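Local coordinates for envelope glycoprotein (Bourbon virus, PDB 5ZKX), which probably drives fusion of the viral and host membranes during entry, as a gp64-like class III fusion glycoprotein captured here in its trimeric postfusion form, at residues 199-211 with 232-244. Numbering follows the deposited sequence.
Sequences TRAETKFIPCFKE and EKFHCKDGDNFFE
A cross-strand disulfide staples the antiparallel pair formed by strand 200-210 and strand 234-238, two neighbours in the mixed sheet that also holds strands 26-36 and 241-245. Cys-208 and Cys-236 form a non-hydrogen-bonded pair with CA atoms only 4.0 Å apart, and their SG-SG bond (chi3 106°) lies over the face that also carries Lys-210 and Phe-234. Next along, Phe-209 and His-235 form the hydrogen-bonded pair: Phe-209 N gives to His-235 O at 3.0 Å, from above the carbonyl plane, and His-235 N returns a straighter bond to Phe-209 O. Glu-211 N to Lys-233 O, at 2.7 Å, continues the pairing, whereas the bond from Lys-237 N to Pro-207 O is weak and bent. Strand 26-36 pairs with the other edge of strand 200-210 along most of its length, and segment 232-244 reverses through a type II' turn from Asp-238 to Asn-241.

On the disulfide face, the extended Lys-210 chain runs alongside the Phe-234 ring in the same direction, with CG 3.7 Å from CE1. Ile-206, further along the same face, packs beside the disulfide: its CG1 sits between the backbone N and carbonyl carbon (chi1 65°), and CD1 touches Cys-236 CB and comes to 3.6 Å from CZ of Phe-243, whose ring stacks with Tyr-258. The face bearing Phe-209 and His-235 packs on the long helix 284-329 of a second subunit, Phe-209 lying edge-to-face with Tyr-296 of that subunit. At the turn end, Asp-238 is buried and its carboxylate is shared: OD2 takes Lys-34 and the Tyr-258 hydroxyl, while Lys-204 NZ closes a salt bridge on the syn side of OD1 at 2.6 Å, 20° out of the carboxylate plane.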
loop_
_atom_site.group_PDB
_atom_site.type_symbol
_atom_site.label_atom_id
_atom_site.label_comp_id
_atom_site.label_asym_id
_atom_site.label_seq_id
_atom_site.Cartn_x
_atom_site.Cartn_y
_atom_site.Cartn_z
ATOM N N THR A 199 17.283 -22.589 -12.137
ATOM C CA THR A 199 17.505 -21.204 -11.765
ATOM C C THR A 199 18.609 -20.605 -12.622
ATOM O O THR A 199 19.465 -21.313 -13.156
ATOM C CB THR A 199 17.879 -21.077 -10.284
ATOM O OG1 THR A 199 19.181 -21.638 -10.077
ATOM C CG2 THR A 199 16.877 -21.810 -9.414
ATOM N N ARG A 200 18.572 -19.281 -12.749
ATOM C CA ARG A 200 19.597 -18.525 -13.454
ATOM C C ARG A 200 20.402 -17.711 -12.450
ATOM O O ARG A 200 19.839 -17.117 -11.525
ATOM C CB ARG A 200 18.981 -17.597 -14.505
ATOM C CG ARG A 200 19.924 -16.504 -14.986
ATOM C CD ARG A 200 19.383 -15.767 -16.200
ATOM N NE ARG A 200 20.462 -15.303 -17.068
ATOM C CZ ARG A 200 20.959 -14.069 -17.054
ATOM N NH1 ARG A 200 21.944 -13.740 -17.879
ATOM N NH2 ARG A 200 20.471 -13.163 -16.217
ATOM N N ALA A 201 21.722 -17.700 -12.629
ATOM C CA ALA A 201 22.627 -16.970 -11.752
ATOM C C ALA A 201 23.508 -16.054 -12.587
ATOM O O ALA A 201 24.083 -16.485 -13.591
ATOM C CB ALA A 201 23.492 -17.927 -10.923
ATOM N N GLU A 202 23.606 -14.794 -12.172
ATOM C CA GLU A 202 24.478 -13.827 -12.817
ATOM C C GLU A 202 25.335 -13.145 -11.762
ATOM O O GLU A 202 24.917 -12.976 -10.612
ATOM C CB GLU A 202 23.679 -12.778 -13.606
ATOM C CG GLU A 202 22.724 -11.955 -12.757
ATOM C CD GLU A 202 22.127 -10.783 -13.514
ATOM O OE1 GLU A 202 22.312 -10.712 -14.748
ATOM O OE2 GLU A 202 21.474 -9.930 -12.873
ATOM N N THR A 203 26.549 -12.777 -12.157
ATOM C CA THR A 203 27.428 -11.984 -11.311
ATOM C C THR A 203 27.251 -10.511 -11.651
ATOM O O THR A 203 27.308 -10.129 -12.823
ATOM C CB THR A 203 28.886 -12.399 -11.499
ATOM O OG1 THR A 203 28.991 -13.822 -11.388
ATOM C CG2 THR A 203 29.768 -11.744 -10.442
ATOM N N LYS A 204 27.026 -9.692 -10.631
ATOM C CA LYS A 204 26.846 -8.266 -10.856
ATOM C C LYS A 204 27.214 -7.515 -9.585
ATOM O O LYS A 204 27.358 -8.103 -8.510
ATOM C CB LYS A 204 25.410 -7.949 -11.290
ATOM C CG LYS A 204 24.367 -8.153 -10.203
ATOM C CD LYS A 204 22.976 -7.829 -10.713
ATOM C CE LYS A 204 22.876 -6.381 -11.163
ATOM N NZ LYS A 204 21.494 -6.019 -11.592
ATOM N N PHE A 205 27.385 -6.204 -9.734
ATOM C CA PHE A 205 27.607 -5.293 -8.619
ATOM C C PHE A 205 26.309 -4.559 -8.326
ATOM O O PHE A 205 25.667 -4.041 -9.245
ATOM C CB PHE A 205 28.709 -4.276 -8.932
ATOM C CG PHE A 205 30.038 -4.889 -9.253
ATOM C CD1 PHE A 205 30.350 -5.264 -10.549
ATOM C CD2 PHE A 205 30.983 -5.079 -8.259
ATOM C CE1 PHE A 205 31.577 -5.829 -10.844
ATOM C CE2 PHE A 205 32.209 -5.640 -8.547
ATOM C CZ PHE A 205 32.509 -6.016 -9.840
ATOM N N ILE A 206 25.925 -4.510 -7.056
ATOM C CA ILE A 206 24.752 -3.732 -6.668
ATOM C C ILE A 206 25.209 -2.558 -5.809
ATOM O O ILE A 206 26.130 -2.704 -4.994
ATOM C CB ILE A 206 23.709 -4.601 -5.945
ATOM C CG1 ILE A 206 24.254 -5.127 -4.616
ATOM C CG2 ILE A 206 23.262 -5.755 -6.836
ATOM C CD1 ILE A 206 23.194 -5.684 -3.710
ATOM N N PRO A 207 24.622 -1.375 -5.975
ATOM C CA PRO A 207 25.026 -0.231 -5.151
ATOM C C PRO A 207 24.400 -0.291 -3.766
ATOM O O PRO A 207 23.241 -0.677 -3.599
ATOM C CB PRO A 207 24.506 0.971 -5.947
ATOM C CG PRO A 207 23.328 0.429 -6.699
ATOM C CD PRO A 207 23.672 -0.994 -7.035
ATOM N N CYS A 208 25.185 0.098 -2.764
ATOM C CA CYS A 208 24.747 0.054 -1.378
ATOM C C CYS A 208 25.292 1.261 -0.632
ATOM O O CYS A 208 26.196 1.956 -1.103
ATOM C CB CYS A 208 25.201 -1.238 -0.675
ATOM S SG CYS A 208 24.668 -2.773 -1.469
ATOM N N PHE A 209 24.722 1.505 0.546
ATOM C CA PHE A 209 25.211 2.511 1.482
ATOM C C PHE A 209 25.529 1.817 2.797
ATOM O O PHE A 209 24.644 1.223 3.420
ATOM C CB PHE A 209 24.184 3.624 1.689
ATOM C CG PHE A 209 24.008 4.512 0.493
ATOM C CD1 PHE A 209 24.922 5.512 0.219
ATOM C CD2 PHE A 209 22.937 4.341 -0.364
ATOM C CE1 PHE A 209 24.767 6.323 -0.884
ATOM C CE2 PHE A 209 22.778 5.154 -1.468
ATOM C CZ PHE A 209 23.697 6.141 -1.729
ATOM N N LYS A 210 26.790 1.895 3.217
ATOM C CA LYS A 210 27.256 1.224 4.423
ATOM C C LYS A 210 27.082 2.157 5.614
ATOM O O LYS A 210 27.657 3.247 5.635
ATOM C CB LYS A 210 28.718 0.818 4.269
ATOM C CG LYS A 210 29.322 0.127 5.476
ATOM C CD LYS A 210 30.779 -0.213 5.205
ATOM C CE LYS A 210 31.264 -1.355 6.081
ATOM N NZ LYS A 210 32.442 -2.046 5.481
ATOM N N GLU A 211 26.308 1.726 6.603
ATOM C CA GLU A 211 26.006 2.573 7.755
ATOM C C GLU A 211 26.397 1.905 9.071
ATOM O O GLU A 211 27.557 1.546 9.280
ATOM C CB GLU A 211 24.519 2.931 7.769
ATOM C CG GLU A 211 24.032 3.582 9.053
ATOM C CD GLU A 211 24.224 5.089 9.061
ATOM O OE1 GLU A 211 25.389 5.540 9.101
ATOM O OE2 GLU A 211 23.213 5.823 9.030
ATOM N N GLU A 232 27.942 -2.335 9.479
ATOM C CA GLU A 232 26.913 -2.766 10.418
ATOM C C GLU A 232 25.569 -2.900 9.714
ATOM O O GLU A 232 24.838 -3.865 9.934
ATOM C CB GLU A 232 26.803 -1.784 11.589
ATOM C CG GLU A 232 25.974 -2.295 12.758
ATOM C CD GLU A 232 25.804 -1.256 13.855
ATOM O OE1 GLU A 232 25.871 -0.047 13.549
ATOM O OE2 GLU A 232 25.602 -1.649 15.024
ATOM N N LYS A 233 25.251 -1.928 8.862
ATOM C CA LYS A 233 24.008 -1.919 8.103
ATOM C C LYS A 233 24.311 -1.570 6.655
ATOM O O LYS A 233 25.033 -0.605 6.386
ATOM C CB LYS A 233 23.002 -0.919 8.687
ATOM C CG LYS A 233 22.568 -1.218 10.117
ATOM C CD LYS A 233 21.441 -2.241 10.161
ATOM C CE LYS A 233 20.920 -2.425 11.579
ATOM N NZ LYS A 233 19.724 -3.313 11.625
ATOM N N PHE A 234 23.768 -2.356 5.727
ATOM C CA PHE A 234 23.894 -2.098 4.298
ATOM C C PHE A 234 22.501 -1.922 3.714
ATOM O O PHE A 234 21.654 -2.811 3.847
ATOM C CB PHE A 234 24.631 -3.236 3.587
ATOM C CG PHE A 234 26.030 -3.471 4.088
ATOM C CD1 PHE A 234 27.113 -2.886 3.455
ATOM C CD2 PHE A 234 26.262 -4.296 5.179
ATOM C CE1 PHE A 234 28.402 -3.108 3.910
ATOM C CE2 PHE A 234 27.550 -4.521 5.636
ATOM C CZ PHE A 234 28.619 -3.928 5.000
ATOM N N HIS A 235 22.266 -0.781 3.069
ATOM C CA HIS A 235 20.994 -0.477 2.425
ATOM C C HIS A 235 21.241 -0.420 0.925
ATOM O O HIS A 235 21.879 0.514 0.430
ATOM C CB HIS A 235 20.416 0.834 2.954
ATOM C CG HIS A 235 20.272 0.862 4.444
ATOM N ND1 HIS A 235 19.225 0.255 5.101
ATOM C CD2 HIS A 235 21.054 1.409 5.407
ATOM C CE1 HIS A 235 19.361 0.431 6.403
ATOM N NE2 HIS A 235 20.463 1.129 6.616
ATOM N N CYS A 236 20.736 -1.414 0.206
ATOM C CA CYS A 236 21.142 -1.654 -1.167
ATOM C C CYS A 236 20.002 -1.383 -2.140
ATOM O O CYS A 236 18.869 -1.080 -1.759
ATOM C CB CYS A 236 21.651 -3.089 -1.329
ATOM S SG CYS A 236 23.114 -3.437 -0.337
ATOM N N LYS A 237 20.340 -1.498 -3.420
ATOM C CA LYS A 237 19.411 -1.273 -4.512
ATOM C C LYS A 237 19.833 -2.152 -5.679
ATOM O O LYS A 237 21.028 -2.336 -5.924
ATOM C CB LYS A 237 19.388 0.206 -4.920
ATOM C CG LYS A 237 18.802 0.488 -6.290
ATOM C CD LYS A 237 18.724 1.982 -6.550
ATOM C CE LYS A 237 18.982 2.317 -8.008
ATOM N NZ LYS A 237 18.465 1.277 -8.937
ATOM N N ASP A 238 18.850 -2.718 -6.375
ATOM C CA ASP A 238 19.122 -3.474 -7.595
ATOM C C ASP A 238 17.936 -3.258 -8.528
ATOM O O ASP A 238 16.901 -3.917 -8.382
ATOM C CB ASP A 238 19.340 -4.951 -7.306
ATOM C CG ASP A 238 19.574 -5.754 -8.568
ATOM O OD1 ASP A 238 20.058 -5.177 -9.561
ATOM O OD2 ASP A 238 19.268 -6.962 -8.576
ATOM N N GLY A 239 18.096 -2.346 -9.475
ATOM C CA GLY A 239 16.992 -2.014 -10.354
ATOM C C GLY A 239 15.883 -1.370 -9.550
ATOM O O GLY A 239 16.051 -0.295 -8.966
ATOM N N ASP A 240 14.728 -2.030 -9.506
ATOM C CA ASP A 240 13.597 -1.562 -8.722
ATOM C C ASP A 240 13.455 -2.313 -7.405
ATOM O O ASP A 240 12.425 -2.185 -6.738
ATOM C CB ASP A 240 12.309 -1.672 -9.539
ATOM C CG ASP A 240 12.120 -3.047 -10.152
ATOM O OD1 ASP A 240 12.983 -3.923 -9.939
ATOM O OD2 ASP A 240 11.103 -3.251 -10.850
ATOM N N ASN A 241 14.464 -3.094 -7.022
ATOM C CA ASN A 241 14.493 -3.812 -5.755
ATOM C C ASN A 241 15.323 -3.035 -4.742
ATOM O O ASN A 241 16.434 -2.593 -5.053
ATOM C CB ASN A 241 15.085 -5.211 -5.928
ATOM C CG ASN A 241 14.139 -6.169 -6.616
ATOM O OD1 ASN A 241 12.956 -5.881 -6.781
ATOM N ND2 ASN A 241 14.658 -7.326 -7.015
ATOM N N PHE A 242 14.794 -2.891 -3.531
ATOM C CA PHE A 242 15.480 -2.187 -2.457
ATOM C C PHE A 242 15.385 -3.022 -1.195
ATOM O O PHE A 242 14.291 -3.450 -0.814
ATOM C CB PHE A 242 14.876 -0.800 -2.231
ATOM C CG PHE A 242 14.890 0.065 -3.454
ATOM C CD1 PHE A 242 13.906 -0.065 -4.421
ATOM C CD2 PHE A 242 15.891 0.999 -3.643
ATOM C CE1 PHE A 242 13.918 0.722 -5.546
ATOM C CE2 PHE A 242 15.901 1.792 -4.763
ATOM C CZ PHE A 242 14.917 1.647 -5.722
ATOM N N PHE A 243 16.525 -3.248 -0.546
ATOM C CA PHE A 243 16.580 -4.230 0.525
ATOM C C PHE A 243 17.789 -3.968 1.404
ATOM O O PHE A 243 18.798 -3.419 0.953
ATOM C CB PHE A 243 16.641 -5.656 -0.034
ATOM C CG PHE A 243 17.747 -5.870 -1.032
ATOM C CD1 PHE A 243 17.576 -5.528 -2.365
ATOM C CD2 PHE A 243 18.956 -6.416 -0.641
ATOM C CE1 PHE A 243 18.591 -5.718 -3.280
ATOM C CE2 PHE A 243 19.972 -6.612 -1.555
ATOM C CZ PHE A 243 19.788 -6.261 -2.874
ATOM N N GLU A 244 17.671 -4.379 2.660
ATOM C CA GLU A 244 18.764 -4.329 3.619
ATOM C C GLU A 244 19.619 -5.583 3.459
ATOM O O GLU A 244 19.135 -6.699 3.677
ATOM C CB GLU A 244 18.205 -4.225 5.036
ATOM C CG GLU A 244 19.135 -3.643 6.065
ATOM C CD GLU A 244 18.439 -3.437 7.394
ATOM O OE1 GLU A 244 17.413 -2.725 7.426
ATOM O OE2 GLU A 244 18.906 -4.002 8.405
#